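Local coordinates for p1 (Rice yellow mottle virus, PDB 6TY0), which acts as a viral suppressor of RNA silencing with a role in virus spread, the whole protein holding two unrelated zinc fingers and this chain being its N-terminal part, at residues A16-V21 with A48-E53; I8-Q13 with K78-I83; V58-A63 with V86-V91; T2-L7 with R42-R47. All blocks are in the same frame, centred on the assembly; numbering follows the deposited sequence.

Contact 1 (A16-V21 with A48-E53); sequences AKANAV and ADFNPE
Helix 16-21 crosses strand 48-51 with 45° between their N-to-C directions, the axes approaching to 8.2 Å, with Ala-18 and Phe-50 the nearest residues. The aromatic side chain spans that gap: its CG stands anti to the backbone N (chi1 173°), which carries the ring from the strand to the helix. Ala-18 sits over one ring face. Its CA is 3.9 Å from the centroid of the Phe-50 ring, 19° off the normal, a CH-pi contact. The methyl is displaced toward the root of the ring, where Ala-18 CB lies 3.6 Å from Phe-50 CG. Alanine suits this place, since a flat ring can rest almost against the helix backbone. One turn on, the ring tip is met obliquely by a branch of Val-21, with CG2 3.6 Å from Phe-50 CZ. At the outer margin the aliphatic part of Lys-17 crosses the proline ring at about a right angle, CD to Pro-52 CD at 4.1 Å, before the lysine chain bends. Beyond the ring the chain turns a corner through an Asx turn, where Asn-51 OD1 accepts from Glu-53 N at 3.0 Å in the carbonyl plane. No hydrogen bond or salt bridge joins helix and strand here, so their attachment depends on shape, dispersion and the burial of Phe-50 and Ala-18, while Lys-17, an exposed residue, adds the apolar part of its chain.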
loop_
_atom_site.group_PDB
_atom_site.type_symbol
_atom_site.label_atom_id
_atom_site.label_comp_id
_atom_site.label_asym_id
_atom_site.label_seq_id
_atom_site.Cartn_x
_atom_site.Cartn_y
_atom_site.Cartn_z
ATOM N N ALA A 16 -26.487 9.955 -16.167
ATOM C CA ALA A 16 -26.843 10.673 -17.399
ATOM C C ALA A 16 -25.789 11.720 -17.672
ATOM O O ALA A 16 -25.283 11.823 -18.782
ATOM C CB ALA A 16 -28.221 11.326 -17.259
ATOM N N LYS A 17 -25.419 12.463 -16.638
ATOM C CA LYS A 17 -24.373 13.449 -16.765
ATOM C C LYS A 17 -23.046 12.796 -17.180
ATOM O O LYS A 17 -22.295 13.357 -17.985
ATOM C CB LYS A 17 -24.204 14.219 -15.470
ATOM C CG LYS A 17 -23.436 15.506 -15.656
ATOM C CD LYS A 17 -23.396 16.318 -14.372
ATOM C CE LYS A 17 -24.703 17.071 -14.095
ATOM N NZ LYS A 17 -24.609 18.501 -14.514
ATOM N N ALA A 18 -22.773 11.598 -16.659
ATOM C CA ALA A 18 -21.520 10.910 -16.982
ATOM C C ALA A 18 -21.528 10.487 -18.439
ATOM O O ALA A 18 -20.542 10.681 -19.147
ATOM C CB ALA A 18 -21.301 9.703 -16.087
ATOM N N ASN A 19 -22.618 9.885 -18.884
ATOM C CA ASN A 19 -22.736 9.600 -20.311
ATOM C C ASN A 19 -22.643 10.846 -21.198
ATOM O O ASN A 19 -21.944 10.824 -22.206
ATOM C CB ASN A 19 -23.964 8.761 -20.602
ATOM C CG ASN A 19 -23.781 7.336 -20.119
ATOM O OD1 ASN A 19 -23.149 7.105 -19.092
ATOM N ND2 ASN A 19 -24.288 6.379 -20.869
ATOM N N ALA A 20 -23.243 11.952 -20.768
ATOM C CA ALA A 20 -23.170 13.220 -21.521
ATOM C C ALA A 20 -21.752 13.559 -21.903
ATOM O O ALA A 20 -21.497 13.907 -23.051
ATOM C CB ALA A 20 -23.785 14.387 -20.738
ATOM N N VAL A 21 -20.821 13.480 -20.957
ATOM C CA VAL A 21 -19.439 13.803 -21.255
ATOM C C VAL A 21 -18.643 12.609 -21.743
ATOM O O VAL A 21 -17.475 12.765 -22.066
ATOM C CB VAL A 21 -18.714 14.503 -20.079
ATOM C CG1 VAL A 21 -19.311 15.889 -19.833
ATOM C CG2 VAL A 21 -18.724 13.666 -18.795
ATOM N N ALA A 48 -20.554 5.045 -7.432
ATOM C CA ALA A 48 -20.383 6.317 -6.780
ATOM C C ALA A 48 -20.932 7.430 -7.652
ATOM O O ALA A 48 -21.295 7.206 -8.817
ATOM C CB ALA A 48 -18.908 6.561 -6.513
ATOM N N ASP A 49 -20.916 8.641 -7.108
ATOM C CA ASP A 49 -21.521 9.795 -7.774
ATOM C C ASP A 49 -20.558 10.492 -8.716
ATOM O O ASP A 49 -19.611 11.134 -8.261
ATOM C CB ASP A 49 -21.970 10.836 -6.754
ATOM C CG ASP A 49 -23.215 10.400 -5.978
ATOM O OD1 ASP A 49 -24.106 9.697 -6.532
ATOM O OD2 ASP A 49 -23.257 10.768 -4.789
ATOM N N PHE A 50 -20.845 10.411 -10.013
ATOM C CA PHE A 50 -20.055 11.140 -10.985
ATOM C C PHE A 50 -20.199 12.628 -10.705
ATOM O O PHE A 50 -21.272 13.119 -10.427
ATOM C CB PHE A 50 -20.460 10.810 -12.412
ATOM C CG PHE A 50 -19.760 11.671 -13.429
ATOM C CD1 PHE A 50 -18.453 11.384 -13.820
ATOM C CD2 PHE A 50 -20.393 12.781 -13.986
ATOM C CE1 PHE A 50 -17.778 12.180 -14.716
ATOM C CE2 PHE A 50 -19.719 13.575 -14.908
ATOM C CZ PHE A 50 -18.414 13.271 -15.273
ATOM N N ASN A 51 -19.104 13.344 -10.748
ATOM C CA ASN A 51 -19.148 14.764 -10.604
ATOM C C ASN A 51 -17.994 15.381 -11.365
ATOM O O ASN A 51 -16.846 15.036 -11.099
ATOM C CB ASN A 51 -19.026 15.136 -9.148
ATOM C CG ASN A 51 -19.160 16.624 -8.937
ATOM O OD1 ASN A 51 -18.472 17.429 -9.559
ATOM N ND2 ASN A 51 -20.050 16.998 -8.055
ATOM N N PRO A 52 -18.279 16.315 -12.295
ATOM C CA PRO A 52 -17.231 16.744 -13.236
ATOM C C PRO A 52 -16.153 17.614 -12.677
ATOM O O PRO A 52 -15.165 17.808 -13.344
ATOM C CB PRO A 52 -17.997 17.511 -14.323
ATOM C CG PRO A 52 -19.322 17.825 -13.720
ATOM C CD PRO A 52 -19.621 16.705 -12.759
ATOM N N GLU A 53 -16.342 18.145 -11.481
ATOM C CA GLU A 53 -15.386 19.059 -10.850
ATOM C C GLU A 53 -14.724 18.555 -9.570
ATOM O O GLU A 53 -13.950 19.300 -8.980
ATOM C CB GLU A 53 -16.083 20.349 -10.398
ATOM C CG GLU A 53 -16.850 21.079 -11.456
ATOM C CD GLU A 53 -16.092 21.210 -12.747
ATOM O OE1 GLU A 53 -14.856 21.499 -12.754
ATOM O OE2 GLU A 53 -16.778 21.006 -13.756
#

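Contact 2 (I8-Q13 with K78-I83); sequences IRPTEQ and KYFTNI
Phe-80 turns its CG anti to its own carbonyl carbon (chi1 -80°), while Ile-8 holds CG2 anti to its backbone N, which brings a methyl branch over an aromatic face. The side chains slide past one another in opposite directions. Ile-8 CG2 lies 3.9 Å from the centroid of the Phe-80 ring and 16° off its normal, a CH-pi contact shifted toward the root of the ring, with Phe-80 CG 3.8 Å from Ile-8 CG2. A branched aliphatic residue suits this spot because it can divide its two arms between partners. The longer arm of Ile-8 runs on until CD1 comes 4.3 Å from Ile-83 CD1, tip to tip. Farther out on the ring, Phe-80 CE1 approaches the start of the proline, 3.8 Å from Pro-10 N and 4.2 Å from Pro-10 CB. Proline has no N-H at that position, so the ring can lie close to the backbone without burying a donor. No hydrogen bond links the two segments; they meet through carbon surfaces and the backbone beside Pro-10. In the sheet, strand 45-51 runs between 2-10 and 80-81, so this contact reaches across it; small Ala-48 touches both Ile-8 and Ile-83, and the carboxylate of Asp-49 accepts from Asn-82 and bonds Thr-11. Val-77 of strand 70-77 packs on both isoleucines, and Tyr-23 lies against Phe-80.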
loop_
_atom_site.group_PDB
_atom_site.type_symbol
_atom_site.label_atom_id
_atom_site.label_comp_id
_atom_site.label_asym_id
_atom_site.label_seq_id
_atom_site.Cartn_x
_atom_site.Cartn_y
_atom_site.Cartn_z
ATOM N N ILE A 8 -15.018 1.622 -10.540
ATOM C CA ILE A 8 -16.042 2.553 -10.064
ATOM C C ILE A 8 -16.929 3.006 -11.231
ATOM O O ILE A 8 -16.418 3.498 -12.237
ATOM C CB ILE A 8 -15.381 3.743 -9.396
ATOM C CG1 ILE A 8 -14.637 3.257 -8.141
ATOM C CG2 ILE A 8 -16.405 4.796 -9.019
ATOM C CD1 ILE A 8 -13.575 4.215 -7.742
ATOM N N ARG A 9 -18.227 2.818 -11.097
ATOM C CA ARG A 9 -19.203 3.297 -12.115
ATOM C C ARG A 9 -20.250 4.230 -11.464
ATOM O O ARG A 9 -20.444 4.164 -10.253
ATOM C CB ARG A 9 -19.899 2.112 -12.755
ATOM C CG ARG A 9 -18.988 1.123 -13.465
ATOM C CD ARG A 9 -19.782 0.317 -14.473
ATOM N NE ARG A 9 -19.666 -1.129 -14.302
ATOM C CZ ARG A 9 -20.263 -1.842 -13.339
ATOM N NH1 ARG A 9 -20.995 -1.246 -12.404
ATOM N NH2 ARG A 9 -20.107 -3.165 -13.293
ATOM N N PRO A 10 -20.935 5.069 -12.263
ATOM C CA PRO A 10 -21.787 6.128 -11.721
ATOM C C PRO A 10 -23.041 5.553 -11.065
ATOM O O PRO A 10 -23.527 4.486 -11.460
ATOM C CB PRO A 10 -22.187 6.952 -12.960
ATOM C CG PRO A 10 -21.368 6.411 -14.098
ATOM C CD PRO A 10 -21.037 5.000 -13.739
ATOM N N THR A 11 -23.542 6.230 -10.049
ATOM C CA THR A 11 -24.887 5.878 -9.500
ATOM C C THR A 11 -25.948 6.218 -10.537
ATOM O O THR A 11 -25.660 6.965 -11.471
ATOM C CB THR A 11 -25.160 6.708 -8.260
ATOM O OG1 THR A 11 -24.722 8.060 -8.503
ATOM C CG2 THR A 11 -24.377 6.155 -7.067
ATOM N N GLU A 12 -27.170 5.693 -10.391
ATOM C CA GLU A 12 -28.286 6.075 -11.303
ATOM C C GLU A 12 -28.547 7.574 -11.370
ATOM O O GLU A 12 -28.832 8.101 -12.416
ATOM C CB GLU A 12 -29.577 5.364 -10.923
ATOM C CG GLU A 12 -29.522 3.872 -11.182
ATOM C CD GLU A 12 -30.814 3.158 -10.804
ATOM O OE1 GLU A 12 -31.826 3.843 -10.524
ATOM O OE2 GLU A 12 -30.815 1.903 -10.792
ATOM N N GLN A 13 -28.374 8.267 -10.262
ATOM C CA GLN A 13 -28.674 9.678 -10.186
ATOM C C GLN A 13 -27.624 10.506 -10.859
ATOM O O GLN A 13 -27.801 11.718 -10.989
ATOM C CB GLN A 13 -28.724 10.161 -8.729
ATOM C CG GLN A 13 -29.412 9.213 -7.763
ATOM C CD GLN A 13 -28.464 8.171 -7.156
ATOM O OE1 GLN A 13 -27.575 8.507 -6.370
ATOM N NE2 GLN A 13 -28.664 6.900 -7.513
ATOM N N LYS A 78 -10.460 10.732 -9.862
ATOM C CA LYS A 78 -10.994 11.914 -10.514
ATOM C C LYS A 78 -12.422 11.709 -10.910
ATOM O O LYS A 78 -12.774 10.676 -11.452
ATOM C CB LYS A 78 -10.182 12.198 -11.774
ATOM C CG LYS A 78 -8.816 12.733 -11.470
ATOM C CD LYS A 78 -8.091 13.063 -12.752
ATOM C CE LYS A 78 -6.808 13.791 -12.411
ATOM N NZ LYS A 78 -5.950 13.913 -13.616
ATOM N N TYR A 79 -13.230 12.732 -10.665
ATOM C CA TYR A 79 -14.640 12.825 -11.093
ATOM C C TYR A 79 -15.638 11.901 -10.465
ATOM O O TYR A 79 -16.736 11.697 -11.016
ATOM C CB TYR A 79 -14.774 12.715 -12.628
ATOM C CG TYR A 79 -13.627 13.345 -13.381
ATOM C CD1 TYR A 79 -13.272 14.688 -13.221
ATOM C CD2 TYR A 79 -12.852 12.554 -14.224
ATOM C CE1 TYR A 79 -12.177 15.226 -13.930
ATOM C CE2 TYR A 79 -11.797 13.069 -14.926
ATOM C CZ TYR A 79 -11.456 14.388 -14.776
ATOM O OH TYR A 79 -10.353 14.770 -15.508
ATOM N N PHE A 80 -15.251 11.245 -9.381
ATOM C CA PHE A 80 -16.196 10.432 -8.645
ATOM C C PHE A 80 -16.074 10.846 -7.178
ATOM O O PHE A 80 -14.973 11.160 -6.669
ATOM C CB PHE A 80 -15.966 8.946 -8.818
ATOM C CG PHE A 80 -16.498 8.404 -10.083
ATOM C CD1 PHE A 80 -17.825 8.148 -10.224
ATOM C CD2 PHE A 80 -15.661 8.170 -11.146
ATOM C CE1 PHE A 80 -18.335 7.631 -11.396
ATOM C CE2 PHE A 80 -16.153 7.666 -12.337
ATOM C CZ PHE A 80 -17.489 7.389 -12.462
ATOM N N THR A 81 -17.218 10.858 -6.522
ATOM C CA THR A 81 -17.279 11.358 -5.178
ATOM C C THR A 81 -18.248 10.488 -4.341
ATOM O O THR A 81 -19.008 9.671 -4.892
ATOM C CB THR A 81 -17.597 12.875 -5.260
ATOM O OG1 THR A 81 -17.054 13.523 -4.115
ATOM C CG2 THR A 81 -19.099 13.150 -5.397
ATOM N N ASN A 82 -18.216 10.625 -3.007
ATOM C CA ASN A 82 -19.019 9.724 -2.133
ATOM C C ASN A 82 -18.785 8.266 -2.447
ATOM O O ASN A 82 -19.726 7.478 -2.577
ATOM C CB ASN A 82 -20.512 9.977 -2.261
ATOM C CG ASN A 82 -20.869 11.414 -1.991
ATOM O OD1 ASN A 82 -20.315 12.045 -1.082
ATOM N ND2 ASN A 82 -21.771 11.968 -2.814
ATOM N N ILE A 83 -17.516 7.903 -2.602
ATOM C CA ILE A 83 -17.199 6.556 -3.002
ATOM C C ILE A 83 -17.390 5.647 -1.757
ATOM O O ILE A 83 -16.817 5.915 -0.712
ATOM C CB ILE A 83 -15.758 6.476 -3.542
ATOM C CG1 ILE A 83 -15.565 7.470 -4.732
ATOM C CG2 ILE A 83 -15.469 5.050 -4.010
ATOM C CD1 ILE A 83 -14.120 7.610 -5.214
#

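Contact 3 (V58-A63 with V86-V91); sequences VSVSFA and VHFDVV
This is a parallel beta-strand pairing in the three-stranded sheet, where strand 54-64 lies between 70-77 and 86-90. The two segments run 9° from parallel and are in register from Val-60 with Val-86 to Ala-63 with Asp-89. Five nearly straight N-H...O bonds alternate between them, the shortest from Phe-88 N to Ser-61 O at 2.8 Å and the longest from Val-90 N to Ala-63 O at 3.1 Å. Val-60, Phe-62, Val-86 and Phe-88 share the apolar face. The near-parallel phenyl rings are slid apart and barely overlap, their planes at 30°; Phe-88 CD2 comes over a face of the Phe-62 ring, 3.6 Å from Phe-62 CE2. Val-60 CG1 touches the edge of the other ring, 3.9 Å from Phe-88 CE2, so that beta-branched and aromatic groups fill one layer. The face of Ser-61, His-87 and Asp-89 is largely polar and carries two waters. One water bonds both serine hydroxyls, Ser-59 and Ser-61, and donates to Val-86 O at 2.9 Å, giving that carbonyl a second bond beside the one from Ser-61 N. A second water donates to Asp-89 OD1 at 3.0 Å and weakly to Ser-61 O. Cys-64 ends strand 54-64 and Cys-92 follows strand 86-90 by two residues; both bind zinc, and with Cys-67 and Cys-95 they form a Cys4 site of two CxxC pairs, as in zinc fingers.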
loop_
_atom_site.group_PDB
_atom_site.type_symbol
_atom_site.label_atom_id
_atom_site.label_comp_id
_atom_site.label_asym_id
_atom_site.label_seq_id
_atom_site.Cartn_x
_atom_site.Cartn_y
_atom_site.Cartn_z
ATOM N N VAL A 58 -11.064 6.883 -2.561
ATOM C CA VAL A 58 -11.531 5.542 -2.303
ATOM C C VAL A 58 -10.627 5.036 -1.167
ATOM O O VAL A 58 -9.415 5.236 -1.196
ATOM C CB VAL A 58 -11.495 4.620 -3.538
ATOM C CG1 VAL A 58 -10.098 4.405 -4.084
ATOM C CG2 VAL A 58 -12.141 3.287 -3.199
ATOM N N SER A 59 -11.226 4.496 -0.131
ATOM C CA SER A 59 -10.425 3.930 0.967
ATOM C C SER A 59 -10.656 2.444 1.051
ATOM O O SER A 59 -11.781 1.941 0.831
ATOM C CB SER A 59 -10.794 4.595 2.289
ATOM O OG SER A 59 -12.066 4.142 2.715
ATOM N N VAL A 60 -9.596 1.717 1.342
ATOM C CA VAL A 60 -9.712 0.286 1.428
ATOM C C VAL A 60 -9.043 -0.119 2.721
ATOM O O VAL A 60 -7.861 0.144 2.915
ATOM C CB VAL A 60 -9.084 -0.414 0.218
ATOM C CG1 VAL A 60 -9.327 -1.920 0.247
ATOM C CG2 VAL A 60 -9.620 0.167 -1.093
ATOM N N SER A 61 -9.830 -0.749 3.591
ATOM C CA SER A 61 -9.402 -1.215 4.882
ATOM C C SER A 61 -9.401 -2.720 4.918
ATOM O O SER A 61 -10.341 -3.369 4.472
ATOM C CB SER A 61 -10.387 -0.743 5.974
ATOM O OG SER A 61 -10.518 0.668 5.873
ATOM N N PHE A 62 -8.383 -3.268 5.549
ATOM C CA PHE A 62 -8.309 -4.711 5.813
ATOM C C PHE A 62 -8.194 -4.910 7.316
ATOM O O PHE A 62 -7.440 -4.212 7.990
ATOM C CB PHE A 62 -7.082 -5.335 5.154
ATOM C CG PHE A 62 -7.006 -5.138 3.677
ATOM C CD1 PHE A 62 -6.671 -3.907 3.139
ATOM C CD2 PHE A 62 -7.232 -6.184 2.827
ATOM C CE1 PHE A 62 -6.564 -3.726 1.776
ATOM C CE2 PHE A 62 -7.130 -6.032 1.454
ATOM C CZ PHE A 62 -6.784 -4.801 0.919
ATOM N N ALA A 63 -8.954 -5.843 7.853
ATOM C CA ALA A 63 -8.781 -6.204 9.276
ATOM C C ALA A 63 -9.059 -7.691 9.463
ATOM O O ALA A 63 -10.055 -8.174 8.923
ATOM C CB ALA A 63 -9.751 -5.405 10.108
ATOM N N VAL A 86 -14.437 0.626 1.295
ATOM C CA VAL A 86 -14.331 -0.821 1.071
ATOM C C VAL A 86 -13.706 -1.422 2.315
ATOM O O VAL A 86 -12.690 -0.925 2.807
ATOM C CB VAL A 86 -13.433 -1.147 -0.127
ATOM C CG1 VAL A 86 -13.340 -2.673 -0.348
ATOM C CG2 VAL A 86 -13.950 -0.417 -1.364
ATOM N N HIS A 87 -14.310 -2.482 2.812
ATOM C CA HIS A 87 -13.898 -3.135 4.060
ATOM C C HIS A 87 -13.720 -4.593 3.810
ATOM O O HIS A 87 -14.632 -5.243 3.362
ATOM C CB HIS A 87 -14.987 -3.000 5.118
ATOM C CG HIS A 87 -15.101 -1.622 5.643
ATOM N ND1 HIS A 87 -14.056 -0.998 6.278
ATOM C CD2 HIS A 87 -16.111 -0.729 5.606
ATOM C CE1 HIS A 87 -14.417 0.227 6.614
ATOM N NE2 HIS A 87 -15.665 0.408 6.232
ATOM N N PHE A 88 -12.526 -5.095 4.068
ATOM C CA PHE A 88 -12.277 -6.529 4.043
ATOM C C PHE A 88 -12.059 -6.943 5.474
ATOM O O PHE A 88 -10.961 -6.787 6.018
ATOM C CB PHE A 88 -11.044 -6.837 3.196
ATOM C CG PHE A 88 -11.281 -6.632 1.736
ATOM C CD1 PHE A 88 -12.183 -7.439 1.063
ATOM C CD2 PHE A 88 -10.663 -5.620 1.057
ATOM C CE1 PHE A 88 -12.437 -7.233 -0.289
ATOM C CE2 PHE A 88 -10.924 -5.386 -0.288
ATOM C CZ PHE A 88 -11.803 -6.209 -0.971
ATOM N N ASP A 89 -13.141 -7.429 6.085
ATOM C CA ASP A 89 -13.107 -8.050 7.416
ATOM C C ASP A 89 -13.013 -9.547 7.200
ATOM O O ASP A 89 -14.013 -10.192 6.944
ATOM C CB ASP A 89 -14.353 -7.668 8.227
ATOM C CG ASP A 89 -14.431 -6.154 8.465
ATOM O OD1 ASP A 89 -13.456 -5.586 8.959
ATOM O OD2 ASP A 89 -15.440 -5.539 8.110
ATOM N N VAL A 90 -11.798 -10.086 7.284
ATOM C CA VAL A 90 -11.554 -11.428 6.821
ATOM C C VAL A 90 -10.643 -12.139 7.798
ATOM O O VAL A 90 -10.204 -11.554 8.751
ATOM C CB VAL A 90 -10.879 -11.384 5.432
ATOM C CG1 VAL A 90 -11.781 -10.679 4.432
ATOM C CG2 VAL A 90 -9.509 -10.715 5.506
ATOM N N VAL A 91 -10.400 -13.414 7.557
ATOM C CA VAL A 91 -9.412 -14.183 8.313
ATOM C C VAL A 91 -8.120 -14.059 7.533
ATOM O O VAL A 91 -8.069 -14.416 6.346
ATOM C CB VAL A 91 -9.827 -15.662 8.508
ATOM C CG1 VAL A 91 -8.762 -16.429 9.253
ATOM C CG2 VAL A 91 -11.176 -15.753 9.222
HETATM O O HOH W 1 -12.209 1.705 3.994
HETATM O O HOH W 2 -12.011 -3.436 7.402
#

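Contact 4 (T2-L7 with R42-R47); sequences TRLEVL and RDPSLR
A parallel strand pairing begins here in the four-stranded mixed sheet, as the chain 42-47 comes alongside strand 2-7 and locks into register at Leu-7 with Ser-45. Two backbone bonds frame that pair: Leu-7 N donates to Pro-44 O at 3.1 Å, and Leu-46 N donates to Leu-7 O at 2.8 Å, the latter nearly along the C=O axis. One step back the regular pattern breaks, for Pro-44 has no N-H to offer, and its CD lies 3.3 Å from Glu-5 O instead. Glu-5 N finds a side-chain acceptor: Asp-43 holds its CG anti to the carbonyl carbon (chi1 -66°), so that OD1 accepts at 3.0 Å. This bond is bent, with 137° at the hydrogen, and the donor comes from above the carboxylate plane, 67° out of it. A short side-chain acceptor thus does the work of a strand carbonyl, as suits a place where a loop is becoming a strand. The carboxylate of Glu-5 is also near, which may raise the proton affinity of both acids slightly. On the side of the sheet toward strand 86-90, the hydrophobic partners interlock. The side chain of Leu-4 crosses that of Pro-44 at about a right angle, CD2 lying 3.9 Å from Pro-44 CD, and Val-6 sends one branch to that ring and the other to Leu-46, its CG1 lying 3.7 Å from Leu-46 CD1. Phe-88 and Val-86 continue this layer, packing on Leu-4 and Leu-46, while on the other face Leu-7 CD2 rests beside the hydroxyl of Ser-45.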
loop_
_atom_site.group_PDB
_atom_site.type_symbol
_atom_site.label_atom_id
_atom_site.label_comp_id
_atom_site.label_asym_id
_atom_site.label_seq_id
_atom_site.Cartn_x
_atom_site.Cartn_y
_atom_site.Cartn_z
ATOM N N THR A 2 0.538 -7.423 -3.910
ATOM C CA THR A 2 -0.572 -7.861 -4.748
ATOM C C THR A 2 -1.415 -6.629 -5.096
ATOM O O THR A 2 -1.725 -5.829 -4.223
ATOM C CB THR A 2 -1.476 -8.896 -4.038
ATOM O OG1 THR A 2 -0.697 -9.996 -3.551
ATOM C CG2 THR A 2 -2.602 -9.415 -4.982
ATOM N N ARG A 3 -1.760 -6.472 -6.371
ATOM C CA ARG A 3 -2.597 -5.364 -6.820
ATOM C C ARG A 3 -4.069 -5.711 -6.560
ATOM O O ARG A 3 -4.517 -6.814 -6.866
ATOM C CB ARG A 3 -2.395 -5.137 -8.306
ATOM C CG ARG A 3 -3.061 -3.904 -8.868
ATOM C CD ARG A 3 -3.108 -4.017 -10.394
ATOM N NE ARG A 3 -1.774 -4.070 -11.019
ATOM C CZ ARG A 3 -1.184 -3.073 -11.698
ATOM N NH1 ARG A 3 -1.779 -1.881 -11.846
ATOM N NH2 ARG A 3 0.011 -3.264 -12.245
ATOM N N LEU A 4 -4.801 -4.812 -5.921
ATOM C CA LEU A 4 -6.271 -4.940 -5.855
ATOM C C LEU A 4 -6.895 -3.832 -6.714
ATOM O O LEU A 4 -6.743 -2.659 -6.412
ATOM C CB LEU A 4 -6.757 -4.788 -4.429
ATOM C CG LEU A 4 -8.262 -4.984 -4.301
ATOM C CD1 LEU A 4 -8.559 -6.435 -3.996
ATOM C CD2 LEU A 4 -8.811 -4.092 -3.215
ATOM N N GLU A 5 -7.565 -4.229 -7.789
ATOM C CA GLU A 5 -8.250 -3.336 -8.680
ATOM C C GLU A 5 -9.650 -2.994 -8.175
ATOM O O GLU A 5 -10.377 -3.868 -7.694
ATOM C CB GLU A 5 -8.397 -3.984 -10.067
ATOM C CG GLU A 5 -7.077 -4.387 -10.708
ATOM C CD GLU A 5 -7.122 -4.450 -12.239
ATOM O OE1 GLU A 5 -8.228 -4.452 -12.833
ATOM O OE2 GLU A 5 -6.028 -4.502 -12.850
ATOM N N VAL A 6 -10.016 -1.733 -8.322
ATOM C CA VAL A 6 -11.322 -1.235 -7.928
ATOM C C VAL A 6 -11.981 -0.546 -9.120
ATOM O O VAL A 6 -11.415 0.380 -9.689
ATOM C CB VAL A 6 -11.207 -0.196 -6.820
ATOM C CG1 VAL A 6 -12.586 0.284 -6.402
ATOM C CG2 VAL A 6 -10.446 -0.783 -5.633
ATOM N N LEU A 7 -13.140 -1.057 -9.527
ATOM C CA LEU A 7 -13.903 -0.502 -10.660
ATOM C C LEU A 7 -14.971 0.388 -10.086
ATOM O O LEU A 7 -15.707 -0.022 -9.177
ATOM C CB LEU A 7 -14.552 -1.610 -11.465
ATOM C CG LEU A 7 -15.439 -1.182 -12.641
ATOM C CD1 LEU A 7 -14.647 -0.511 -13.751
ATOM C CD2 LEU A 7 -16.121 -2.434 -13.175
ATOM N N ARG A 42 -11.328 -9.824 -2.843
ATOM C CA ARG A 42 -11.484 -9.836 -4.292
ATOM C C ARG A 42 -11.692 -8.428 -4.775
ATOM O O ARG A 42 -12.263 -7.601 -4.058
ATOM C CB ARG A 42 -12.703 -10.686 -4.699
ATOM C CG ARG A 42 -12.570 -12.145 -4.298
ATOM C CD ARG A 42 -13.879 -12.914 -4.345
ATOM N NE ARG A 42 -13.569 -14.329 -4.198
ATOM C CZ ARG A 42 -13.035 -15.105 -5.151
ATOM N NH1 ARG A 42 -12.767 -14.632 -6.372
ATOM N NH2 ARG A 42 -12.769 -16.382 -4.882
ATOM N N ASP A 43 -11.282 -8.195 -6.014
ATOM C CA ASP A 43 -11.411 -6.876 -6.662
ATOM C C ASP A 43 -12.857 -6.395 -6.583
ATOM O O ASP A 43 -13.732 -7.060 -7.085
ATOM C CB ASP A 43 -10.980 -6.955 -8.128
ATOM C CG ASP A 43 -9.512 -7.247 -8.285
ATOM O OD1 ASP A 43 -8.730 -6.913 -7.380
ATOM O OD2 ASP A 43 -9.128 -7.796 -9.324
ATOM N N PRO A 44 -13.114 -5.274 -5.893
ATOM C CA PRO A 44 -14.476 -4.785 -5.803
ATOM C C PRO A 44 -14.928 -3.943 -6.985
ATOM O O PRO A 44 -14.105 -3.320 -7.690
ATOM C CB PRO A 44 -14.448 -3.871 -4.596
ATOM C CG PRO A 44 -13.061 -3.403 -4.516
ATOM C CD PRO A 44 -12.212 -4.528 -5.018
ATOM N N SER A 45 -16.245 -3.878 -7.108
ATOM C CA SER A 45 -16.946 -3.116 -8.111
ATOM C C SER A 45 -17.971 -2.232 -7.389
ATOM O O SER A 45 -18.805 -2.740 -6.644
ATOM C CB SER A 45 -17.620 -4.087 -9.057
ATOM O OG SER A 45 -18.244 -3.388 -10.108
ATOM N N LEU A 46 -17.857 -0.916 -7.546
ATOM C CA LEU A 46 -18.569 0.055 -6.719
ATOM C C LEU A 46 -19.339 1.054 -7.572
ATOM O O LEU A 46 -18.995 1.279 -8.749
ATOM C CB LEU A 46 -17.601 0.875 -5.900
ATOM C CG LEU A 46 -16.550 0.159 -5.023
ATOM C CD1 LEU A 46 -15.608 1.199 -4.493
ATOM C CD2 LEU A 46 -17.184 -0.642 -3.874
ATOM N N ARG A 47 -20.340 1.687 -6.951
ATOM C CA ARG A 47 -21.124 2.731 -7.570
ATOM C C ARG A 47 -20.894 3.956 -6.760
ATOM O O ARG A 47 -21.021 3.928 -5.534
ATOM C CB ARG A 47 -22.623 2.402 -7.531
ATOM C CG ARG A 47 -23.029 1.282 -8.441
ATOM C CD ARG A 47 -23.340 1.807 -9.825
ATOM N NE ARG A 47 -23.476 0.695 -10.751
ATOM C CZ ARG A 47 -23.514 0.803 -12.075
ATOM N NH1 ARG A 47 -23.445 1.990 -12.675
ATOM N NH2 ARG A 47 -23.627 -0.293 -12.808
#

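In the fold
From the N terminus, strand 2-10 supplies first contact 4 and then contact 2, and helix 15-21 follows with contact 1. Strand 45-51 then closes contact 4 at its start and contact 1 farther along, so these two cross. Contact 2 closes only at residues 78-83; its long loop encloses the whole of contact 1 and crosses contact 4. Contact 3 opens at 58-63, inside that loop, and closes beyond it at 86-91, crossing contact 2 while following contacts 1 and 4 in series. Contacts 1, 2 and 4 thus bind helix and four-stranded sheet together, and contact 3 the second sheet, the two sheets meeting where contacts 2 and 4 touch contact 3.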